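PDB 3U07: DUF1254 domain-containing protein from Vibrio parahaemolyticus, which is of unknown function but carries the paired DUF1254 and DUF1214 family regions and is probably exported by means of an N-terminal signal sequence. Local coordinates for residues Ala33-Tyr38 with Ile297-Thr302; Glu42-Phe47 with Met114-Tyr119; Leu359-Asp364 with Pro404-Tyr409; Ile385-Asn390 with Pro429-Val434. The protein carries 2 engineered substitutions. All coordinates share one frame; numbering follows the deposited sequence.

Contact 1 (Ala33-Tyr38 with Ile297-Thr302)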
# COMPACT_ATOMS: atom_id res chain seq x y z
N ALA A 33 -24.59 -0.85 2.95
CA ALA A 33 -24.35 -0.04 1.75
C ALA A 33 -23.17 0.89 1.99
O ALA A 33 -22.28 1.00 1.15
CB ALA A 33 -25.60 0.78 1.40
N TYR A 34 -23.15 1.56 3.14
CA TYR A 34 -22.05 2.45 3.44
C TYR A 34 -20.73 1.68 3.57
O TYR A 34 -19.69 2.15 3.11
CB TYR A 34 -22.30 3.23 4.73
CG TYR A 34 -21.09 4.06 5.12
CD1 TYR A 34 -20.80 5.26 4.47
CD2 TYR A 34 -20.19 3.60 6.08
CE1 TYR A 34 -19.65 5.98 4.77
CE2 TYR A 34 -19.03 4.32 6.38
CZ TYR A 34 -18.77 5.50 5.73
OH TYR A 34 -17.63 6.20 6.03
N ILE A 35 -20.76 0.52 4.22
CA ILE A 35 -19.54 -0.26 4.40
C ILE A 35 -18.97 -0.69 3.04
O ILE A 35 -17.75 -0.73 2.87
CB ILE A 35 -19.79 -1.47 5.34
CG1 ILE A 35 -19.94 -0.95 6.78
CG2 ILE A 35 -18.62 -2.45 5.27
CD1 ILE A 35 -20.46 -1.98 7.76
N TYR A 36 -19.83 -1.00 2.08
CA TYR A 36 -19.36 -1.35 0.73
C TYR A 36 -18.73 -0.10 0.10
O TYR A 36 -17.65 -0.16 -0.49
CB TYR A 36 -20.52 -1.82 -0.16
CG TYR A 36 -20.28 -1.58 -1.64
CD1 TYR A 36 -19.47 -2.43 -2.40
CD2 TYR A 36 -20.82 -0.46 -2.27
CE1 TYR A 36 -19.19 -2.16 -3.74
CE2 TYR A 36 -20.55 -0.18 -3.62
CZ TYR A 36 -19.74 -1.03 -4.35
OH TYR A 36 -19.47 -0.73 -5.66
N GLY A 37 -19.41 1.04 0.26
CA GLY A 37 -18.93 2.28 -0.32
C GLY A 37 -17.71 2.90 0.35
O GLY A 37 -16.97 3.66 -0.28
N TYR A 38 -17.51 2.55 1.62
CA TYR A 38 -16.39 3.08 2.40
C TYR A 38 -15.04 3.05 1.70
O TYR A 38 -14.35 4.08 1.62
CB TYR A 38 -16.27 2.30 3.72
CG TYR A 38 -15.09 2.71 4.57
CD1 TYR A 38 -15.16 3.82 5.42
CD2 TYR A 38 -13.90 1.99 4.53
CE1 TYR A 38 -14.07 4.20 6.20
CE2 TYR A 38 -12.80 2.36 5.31
CZ TYR A 38 -12.89 3.46 6.14
OH TYR A 38 -11.81 3.82 6.91
N ILE A 297 -14.80 -6.66 6.40
CA ILE A 297 -13.41 -7.08 6.54
C ILE A 297 -12.55 -6.42 5.45
O ILE A 297 -11.46 -5.93 5.72
CB ILE A 297 -13.28 -8.62 6.48
CG1 ILE A 297 -14.14 -9.25 7.59
CG2 ILE A 297 -11.82 -9.04 6.65
CD1 ILE A 297 -14.18 -10.76 7.58
N PHE A 298 -13.06 -6.39 4.21
CA PHE A 298 -12.32 -5.75 3.12
C PHE A 298 -12.07 -4.29 3.49
O PHE A 298 -10.98 -3.75 3.28
CB PHE A 298 -13.12 -5.82 1.82
CG PHE A 298 -12.44 -5.15 0.65
CD1 PHE A 298 -11.41 -5.79 -0.03
CD2 PHE A 298 -12.83 -3.87 0.24
CE1 PHE A 298 -10.77 -5.17 -1.10
CE2 PHE A 298 -12.19 -3.24 -0.83
CZ PHE A 298 -11.16 -3.89 -1.50
N ALA A 299 -13.10 -3.66 4.04
CA ALA A 299 -13.04 -2.26 4.45
C ALA A 299 -11.95 -2.00 5.49
O ALA A 299 -11.37 -0.91 5.53
CB ALA A 299 -14.40 -1.81 4.99
N GLU A 300 -11.68 -2.97 6.36
CA GLU A 300 -10.65 -2.77 7.37
C GLU A 300 -9.28 -2.62 6.71
O GLU A 300 -8.33 -2.10 7.31
CB GLU A 300 -10.62 -3.94 8.37
CG GLU A 300 -11.86 -4.05 9.30
CD GLU A 300 -12.01 -2.86 10.26
OE1 GLU A 300 -11.05 -2.09 10.45
OE2 GLU A 300 -13.11 -2.71 10.83
N GLY A 301 -9.16 -3.08 5.47
CA GLY A 301 -7.91 -2.96 4.75
C GLY A 301 -7.57 -1.49 4.60
O GLY A 301 -6.42 -1.08 4.75
N THR A 302 -8.60 -0.69 4.31
CA THR A 302 -8.44 0.75 4.14
C THR A 302 -8.31 1.43 5.51
O THR A 302 -7.51 2.34 5.71
CB THR A 302 -9.65 1.36 3.39
OG1 THR A 302 -9.58 1.04 2.00
CG2 THR A 302 -9.67 2.88 3.55
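Y38 and A299 bring helices 26-52 and 295-305 together in a buried contact, through apolar packing. The short axes of 33-38 and 297-302 pass 8.9 Å apart at 42°, close enough for the small A299 to sit directly against its neighbour. Its methyl meets the Y38 ring, CB to CD2 at 3.9 Å. The same methyl also lies near I35, with I35 O at 4.1 Å from A299 CB and I35 CG2 slightly farther off.

The second group of contacts gathers at one corner of the tyrosine ring. Y38 CE2 lies 3.6 Å from T302 CG2, and it is equally close, 3.6 Å, to the carbonyl oxygen A299 O. Both come at the ring obliquely. With chi1 at 176°, Y38 CG lies opposite the backbone N, and this carries the ring across to the other helix, while in T302 the methyl rather than the hydroxyl takes the ring side.

Within its own helix, A299 O also accepts a weak bond from T302 N, so the tyrosine C-H comes to a carbonyl already engaged in the helix. Around the pair, M267 of helix 253-273 and Y303 also touch Y38, and T302 reaches H118.

No hydrogen bond passes between 33-38 and 297-302. The two helices are therefore joined here by dispersion and shape fit, with one side of the Y38 ring, at CE2, packed obliquely against a methyl and a carbonyl oxygen, and this interface depends on close packing rather than on directional polar bonds.

Contact 2 (Glu42-Phe47 with Met114-Tyr119)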
# COMPACT_ATOMS: atom_id res chain seq x y z
N GLU A 42 -13.19 6.52 0.75
CA GLU A 42 -11.92 6.91 1.33
C GLU A 42 -10.82 7.03 0.28
O GLU A 42 -9.94 7.89 0.39
CB GLU A 42 -11.52 5.94 2.44
CG GLU A 42 -12.49 5.91 3.63
CD GLU A 42 -12.63 7.27 4.32
OE1 GLU A 42 -11.59 7.88 4.64
OE2 GLU A 42 -13.77 7.73 4.53
N ALA A 43 -10.86 6.19 -0.75
CA ALA A 43 -9.86 6.27 -1.81
C ALA A 43 -10.06 7.61 -2.53
O ALA A 43 -9.10 8.32 -2.84
CB ALA A 43 -10.02 5.12 -2.79
N TYR A 44 -11.32 7.96 -2.78
CA TYR A 44 -11.62 9.22 -3.44
C TYR A 44 -11.13 10.40 -2.59
O TYR A 44 -10.44 11.28 -3.09
CB TYR A 44 -13.12 9.40 -3.69
CG TYR A 44 -13.43 10.73 -4.33
CD1 TYR A 44 -12.99 11.02 -5.62
CD2 TYR A 44 -14.09 11.74 -3.63
CE1 TYR A 44 -13.19 12.27 -6.20
CE2 TYR A 44 -14.29 13.00 -4.19
CZ TYR A 44 -13.84 13.25 -5.48
OH TYR A 44 -14.01 14.49 -6.05
N LYS A 45 -11.49 10.41 -1.31
CA LYS A 45 -11.07 11.50 -0.42
C LYS A 45 -9.56 11.66 -0.46
O LYS A 45 -9.04 12.77 -0.52
CB LYS A 45 -11.51 11.24 1.03
CG LYS A 45 -13.01 11.30 1.29
CD LYS A 45 -13.29 11.03 2.77
CE LYS A 45 -14.78 10.89 3.06
NZ LYS A 45 -15.01 10.47 4.47
N PHE A 46 -8.86 10.53 -0.43
CA PHE A 46 -7.40 10.58 -0.46
C PHE A 46 -6.93 11.18 -1.78
O PHE A 46 -6.01 11.99 -1.80
CB PHE A 46 -6.81 9.17 -0.31
CG PHE A 46 -5.31 9.15 -0.29
CD1 PHE A 46 -4.61 9.22 0.91
CD2 PHE A 46 -4.60 9.09 -1.49
CE1 PHE A 46 -3.22 9.23 0.92
CE2 PHE A 46 -3.21 9.10 -1.48
CZ PHE A 46 -2.51 9.17 -0.28
N PHE A 47 -7.54 10.78 -2.88
CA PHE A 47 -7.18 11.30 -4.19
C PHE A 47 -7.46 12.81 -4.24
O PHE A 47 -6.66 13.59 -4.77
CB PHE A 47 -7.99 10.60 -5.29
CG PHE A 47 -7.78 11.19 -6.67
CD1 PHE A 47 -6.60 10.95 -7.38
CD2 PHE A 47 -8.75 12.00 -7.24
CE1 PHE A 47 -6.40 11.52 -8.63
CE2 PHE A 47 -8.55 12.58 -8.50
CZ PHE A 47 -7.37 12.34 -9.20
N MSE A 114 -3.19 0.21 -7.76
CA MSE A 114 -4.46 -0.13 -7.13
C MSE A 114 -5.56 0.73 -7.72
O MSE A 114 -5.31 1.87 -8.12
CB MSE A 114 -4.37 0.11 -5.61
CG MSE A 114 -3.37 -0.82 -4.92
SE MSE A 114 -3.29 -0.54 -3.00
CE MSE A 114 -2.21 1.05 -3.07
N ASP A 115 -6.76 0.19 -7.79
CA ASP A 115 -7.86 0.96 -8.34
C ASP A 115 -8.61 1.70 -7.24
O ASP A 115 -8.31 1.55 -6.05
CB ASP A 115 -8.82 0.07 -9.15
CG ASP A 115 -9.48 -1.03 -8.33
OD1 ASP A 115 -9.78 -0.81 -7.13
OD2 ASP A 115 -9.71 -2.12 -8.90
N MSE A 116 -9.59 2.50 -7.66
CA MSE A 116 -10.38 3.31 -6.74
C MSE A 116 -11.33 2.53 -5.83
O MSE A 116 -12.08 3.12 -5.05
CB MSE A 116 -11.16 4.36 -7.54
CG MSE A 116 -10.25 5.34 -8.27
SE MSE A 116 -9.14 6.36 -7.04
CE MSE A 116 -10.54 7.54 -6.44
N GLY A 117 -11.31 1.20 -5.93
CA GLY A 117 -12.16 0.40 -5.07
C GLY A 117 -11.28 -0.22 -3.99
O GLY A 117 -11.72 -1.05 -3.20
N HIS A 118 -10.02 0.21 -4.01
CA HIS A 118 -8.95 -0.22 -3.11
C HIS A 118 -8.50 -1.67 -3.32
O HIS A 118 -8.18 -2.38 -2.37
CB HIS A 118 -9.32 0.01 -1.64
CG HIS A 118 -8.13 0.12 -0.73
ND1 HIS A 118 -7.72 -0.90 0.10
CD2 HIS A 118 -7.23 1.12 -0.56
CE1 HIS A 118 -6.63 -0.53 0.75
NE2 HIS A 118 -6.31 0.69 0.37
N TYR A 119 -8.48 -2.09 -4.59
CA TYR A 119 -8.01 -3.42 -4.96
C TYR A 119 -6.68 -3.28 -5.68
O TYR A 119 -6.53 -2.42 -6.56
CB TYR A 119 -8.95 -4.12 -5.94
CG TYR A 119 -10.25 -4.60 -5.36
CD1 TYR A 119 -11.42 -3.86 -5.53
CD2 TYR A 119 -10.32 -5.79 -4.65
CE1 TYR A 119 -12.62 -4.30 -5.01
CE2 TYR A 119 -11.52 -6.24 -4.12
CZ TYR A 119 -12.67 -5.49 -4.31
OH TYR A 119 -13.86 -5.92 -3.79
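A beta hairpin turn, the link between antiparallel strands 109-115 and 120-125, presses M116 against helix 26-52 at A43, Y44 and F47. M116, a selenomethionine, bends at both chi2 (-62°) and chi3, and this folds its terminal methyl onto the helix. There CE meets backbone as much as side chain: it is 3.6 Å from Y44 CA and 4.1 Å from F47 CB, and it lies near the plane of the Y44 ring, at its edge. The turn's own backbone also takes part, with M116 O 3.7 Å from A43 CB. L161 and V222 are further neighbours of the M116 side chain, while Y44 OH turns from the contact to bond P208 O.

Behind M116 the turn is braced from within. It is a type I turn from D115 to H118, and D115 adds an Asx turn. The other carboxylate oxygen, D115 OD2, forms a salt bridge with R287, which probably helps keep the group in place. D115 OD1 takes two backbone N-H groups from opposite faces of the carboxylate: G117 N at 2.8 Å and Y119 N at 3.1 Å.

Contact 3 (Leu359-Asp364 with Pro404-Tyr409); sequences LMAKND and PEKPFY
N363 ND2 donates to two carbonyls, R367 O and A361 O, and so ties down the loop that sets A361 against P404. The bond to A361 O is 3.2 Å long and bent, with 136° at the hydrogen, and the acceptor is tilted from the amide plane of N363. This loop follows strand 347-354 in the four-stranded antiparallel sheet of the DUF1214 region; 404-409 leads into strand 408-417, which lies next to 347-354 in that sheet. The contact thus joins two loops beside the ends of the two inner strands, near the surface.

Between the two segments the contact is apolar. The A361 methyl faces the pyrrolidine ring of P404, touching CB at 3.7 Å and CG at 3.9 Å. Just after P404 the chain reverses in an inverse gamma turn centred on E405, closed by a weak bond from K406 N to P404 O, and this brings K406 round to the same methyl. Its aliphatic chain runs extended beyond chi1 (52°), ending in a salt bridge between NZ and D356. On the way to that charged end, K406 CE passes A361 CB at 4.5 Å.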
# COMPACT_ATOMS: atom_id res chain seq x y z
N LEU A 359 8.84 8.86 13.39
CA LEU A 359 9.86 8.98 12.35
C LEU A 359 11.11 8.28 12.84
O LEU A 359 11.22 7.95 14.03
CB LEU A 359 10.21 10.45 12.10
CG LEU A 359 9.13 11.49 11.80
CD1 LEU A 359 9.81 12.82 11.53
CD2 LEU A 359 8.28 11.06 10.61
N MSE A 360 12.05 8.03 11.94
CA MSE A 360 13.30 7.40 12.33
C MSE A 360 13.99 8.37 13.29
O MSE A 360 13.71 9.57 13.26
CB MSE A 360 14.18 7.14 11.11
CG MSE A 360 14.02 5.74 10.55
SE MSE A 360 14.69 5.54 8.76
CE MSE A 360 13.00 5.54 7.82
N ALA A 361 14.87 7.86 14.14
CA ALA A 361 15.54 8.70 15.11
C ALA A 361 17.01 8.95 14.79
O ALA A 361 17.74 8.05 14.37
CB ALA A 361 15.40 8.10 16.50
N LYS A 362 17.43 10.19 15.01
CA LYS A 362 18.80 10.60 14.76
C LYS A 362 19.79 9.85 15.64
O LYS A 362 19.55 9.63 16.83
CB LYS A 362 18.94 12.10 15.00
CG LYS A 362 20.37 12.63 14.92
CD LYS A 362 20.42 14.12 15.15
CE LYS A 362 21.19 14.81 14.03
NZ LYS A 362 20.58 14.52 12.70
N ASN A 363 20.90 9.45 15.04
CA ASN A 363 21.98 8.78 15.76
C ASN A 363 23.24 9.03 14.94
O ASN A 363 23.15 9.34 13.75
CB ASN A 363 21.68 7.29 15.96
CG ASN A 363 21.56 6.51 14.67
OD1 ASN A 363 22.56 6.13 14.06
ND2 ASN A 363 20.33 6.26 14.24
N ASP A 364 24.40 8.94 15.57
CA ASP A 364 25.65 9.21 14.87
C ASP A 364 25.96 8.34 13.67
O ASP A 364 26.51 8.82 12.68
CB ASP A 364 26.82 9.16 15.86
CG ASP A 364 26.75 10.26 16.90
OD1 ASP A 364 26.25 11.35 16.56
OD2 ASP A 364 27.21 10.03 18.04
N PRO A 404 17.11 5.19 20.14
CA PRO A 404 17.08 6.50 20.81
C PRO A 404 16.87 6.51 22.32
O PRO A 404 16.38 5.54 22.89
CB PRO A 404 15.95 7.22 20.08
CG PRO A 404 14.97 6.11 19.88
CD PRO A 404 15.85 4.95 19.41
N GLU A 405 17.24 7.62 22.94
CA GLU A 405 17.10 7.83 24.38
C GLU A 405 15.66 8.21 24.71
O GLU A 405 15.42 9.16 25.47
CB GLU A 405 18.03 8.95 24.85
CG GLU A 405 19.51 8.71 24.59
CD GLU A 405 20.25 8.29 25.84
OE1 GLU A 405 19.90 7.25 26.43
OE2 GLU A 405 21.20 9.00 26.24
N LYS A 406 14.71 7.48 24.14
CA LYS A 406 13.29 7.75 24.37
C LYS A 406 12.47 6.53 23.96
O LYS A 406 13.01 5.55 23.46
CB LYS A 406 12.86 8.96 23.54
CG LYS A 406 13.22 8.86 22.06
CD LYS A 406 12.42 9.85 21.22
CE LYS A 406 12.86 9.83 19.76
NZ LYS A 406 12.06 10.76 18.93
N PRO A 407 11.15 6.57 24.20
CA PRO A 407 10.34 5.41 23.81
C PRO A 407 10.44 5.22 22.30
O PRO A 407 10.42 6.19 21.54
CB PRO A 407 8.94 5.82 24.25
CG PRO A 407 9.21 6.65 25.47
CD PRO A 407 10.37 7.51 25.01
N PHE A 408 10.57 3.97 21.87
CA PHE A 408 10.68 3.66 20.45
C PHE A 408 9.93 2.38 20.14
O PHE A 408 9.51 1.66 21.05
CB PHE A 408 12.15 3.48 20.07
CG PHE A 408 12.81 2.27 20.69
CD1 PHE A 408 12.79 1.04 20.04
CD2 PHE A 408 13.43 2.35 21.94
CE1 PHE A 408 13.39 -0.09 20.61
CE2 PHE A 408 14.04 1.24 22.52
CZ PHE A 408 14.02 0.01 21.85
N TYR A 409 9.72 2.12 18.86
CA TYR A 409 9.09 0.89 18.45
C TYR A 409 9.87 0.37 17.26
O TYR A 409 10.58 1.12 16.59
CB TYR A 409 7.61 1.07 18.09
CG TYR A 409 7.30 2.07 17.00
CD1 TYR A 409 7.20 3.43 17.28
CD2 TYR A 409 7.08 1.64 15.69
CE1 TYR A 409 6.86 4.34 16.28
CE2 TYR A 409 6.75 2.54 14.68
CZ TYR A 409 6.64 3.89 14.98
OH TYR A 409 6.32 4.80 14.00

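Contact 4 (Ile385-Asn390 with Pro429-Val434)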
# COMPACT_ATOMS: atom_id res chain seq x y z
N ILE A 385 20.43 -9.18 17.05
CA ILE A 385 20.50 -7.73 16.98
C ILE A 385 20.66 -7.17 18.39
O ILE A 385 19.86 -7.47 19.28
CB ILE A 385 19.23 -7.12 16.34
CG1 ILE A 385 19.11 -7.58 14.88
CG2 ILE A 385 19.27 -5.60 16.45
CD1 ILE A 385 17.87 -7.07 14.17
N TYR A 386 21.70 -6.37 18.60
CA TYR A 386 21.92 -5.75 19.91
C TYR A 386 21.58 -4.28 19.76
O TYR A 386 22.05 -3.62 18.83
CB TYR A 386 23.38 -5.94 20.35
CG TYR A 386 23.63 -5.48 21.77
CD1 TYR A 386 23.77 -4.12 22.07
CD2 TYR A 386 23.69 -6.39 22.82
CE1 TYR A 386 23.97 -3.68 23.39
CE2 TYR A 386 23.89 -5.96 24.14
CZ TYR A 386 24.03 -4.61 24.42
OH TYR A 386 24.21 -4.18 25.72
N MSE A 387 20.75 -3.76 20.66
CA MSE A 387 20.30 -2.37 20.61
C MSE A 387 20.65 -1.54 21.83
O MSE A 387 20.47 -1.97 22.96
CB MSE A 387 18.78 -2.32 20.41
CG MSE A 387 18.28 -2.94 19.11
SE MSE A 387 16.39 -3.32 19.16
CE MSE A 387 16.53 -5.03 20.03
N SER A 388 21.14 -0.33 21.58
CA SER A 388 21.50 0.60 22.64
C SER A 388 21.61 2.02 22.11
O SER A 388 21.69 2.25 20.90
CB SER A 388 22.84 0.20 23.27
OG SER A 388 23.26 1.17 24.21
N ALA A 389 21.58 2.99 23.03
CA ALA A 389 21.71 4.40 22.67
C ALA A 389 23.21 4.69 22.68
O ALA A 389 23.66 5.72 22.16
CB ALA A 389 20.99 5.27 23.69
N ASN A 390 23.97 3.78 23.26
CA ASN A 390 25.42 3.92 23.33
C ASN A 390 26.03 3.30 22.08
O ASN A 390 26.27 2.09 22.02
CB ASN A 390 25.97 3.22 24.57
CG ASN A 390 27.49 3.19 24.59
OD1 ASN A 390 28.14 4.15 24.18
ND2 ASN A 390 28.05 2.09 25.08
N PRO A 429 9.92 -11.79 16.54
CA PRO A 429 10.83 -12.20 17.61
C PRO A 429 10.73 -11.19 18.75
O PRO A 429 10.52 -10.00 18.52
CB PRO A 429 12.19 -12.21 16.92
CG PRO A 429 11.84 -12.63 15.51
CD PRO A 429 10.60 -11.79 15.23
N GLU A 430 10.87 -11.66 19.98
CA GLU A 430 10.77 -10.78 21.14
C GLU A 430 12.04 -9.98 21.33
O GLU A 430 13.12 -10.41 20.92
CB GLU A 430 10.50 -11.61 22.39
CG GLU A 430 9.34 -12.58 22.27
CD GLU A 430 8.98 -13.26 23.58
OE1 GLU A 430 9.89 -13.79 24.25
OE2 GLU A 430 7.79 -13.27 23.95
N ILE A 431 11.92 -8.79 21.90
CA ILE A 431 13.11 -8.01 22.17
C ILE A 431 13.23 -7.97 23.70
O ILE A 431 12.34 -7.53 24.41
CB ILE A 431 13.05 -6.60 21.51
CG1 ILE A 431 11.89 -5.78 22.05
CG2 ILE A 431 12.85 -6.75 20.00
CD1 ILE A 431 11.40 -4.77 21.02
N LYS A 432 14.35 -8.50 24.18
CA LYS A 432 14.60 -8.60 25.61
C LYS A 432 15.55 -7.59 26.17
O LYS A 432 16.48 -7.15 25.50
CB LYS A 432 15.15 -9.99 25.92
CG LYS A 432 14.38 -11.13 25.30
CD LYS A 432 14.95 -12.47 25.71
CE LYS A 432 14.20 -13.60 25.03
NZ LYS A 432 14.57 -14.93 25.60
N VAL A 433 15.32 -7.22 27.42
CA VAL A 433 16.19 -6.28 28.11
C VAL A 433 17.50 -7.03 28.37
O VAL A 433 17.49 -8.22 28.67
CB VAL A 433 15.57 -5.83 29.44
CG1 VAL A 433 16.62 -5.18 30.34
CG2 VAL A 433 14.44 -4.87 29.16
N VAL A 434 18.61 -6.32 28.21
CA VAL A 434 19.93 -6.90 28.46
C VAL A 434 20.40 -6.43 29.82
O VAL A 434 20.24 -5.26 30.16
CB VAL A 434 20.97 -6.42 27.44
CG1 VAL A 434 22.33 -7.05 27.74
CG2 VAL A 434 20.52 -6.75 26.03
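Y386 reaches V434 with the outer end of its ring. From CB the side chain leaves with CG anti to the backbone N (chi1 -173°), which swings the ring over toward V434, near the end of the modelled chain. At the ring's far side, CE2 rests 3.9 Å from V434 CG2 and 4.1 Å from V434 CG1, with the valine crossing it at about a right angle. The tip, Y386 OH, has V434 CG1 at 4.0 Å but makes its hydrogen bond with D334 OD2.

Strands 382-388 and 432-434 are not neighbours in their mixed sheet: 334-340 runs between them, antiparallel to both. The contact therefore bridges over a central strand, and side chains alone make it.

Next along the strand, M387, a selenomethionine, makes the second crossing. It bends at chi3 and puts CE 4.1 Å from I431 CG2, with I431 CB just as near. Both residues also touch M337 of the intervening strand. After M387, S388 OG accepts a hydrogen bond from N390 N at 2.9 Å in an ST turn, and the same OG bonds to D334 OD1, the second oxygen of the carboxylate that holds Y386.

Contacts 1 and 2 are buried and share helix 26-52, which meets helix 295-305 in one and a hairpin turn in the other; they touch through F298 and T302 against residues 117-119, and contact 2 is nested in the loop closed by contact 1. Contacts 3 and 4 lie some 33 to 39 Å from these, centre to centre. Contact 3, at the surface, lies in loops beside one C-terminal sheet; contact 4, partly buried, spans a central strand of another; they adjoin where E405 meets A389. None has a hydrogen bond between its segments; polar bonds flank them, with the D115-R287 salt bridge at contact 2, K406-D356 at contact 3 and the D334 hydrogen bonds at contact 4.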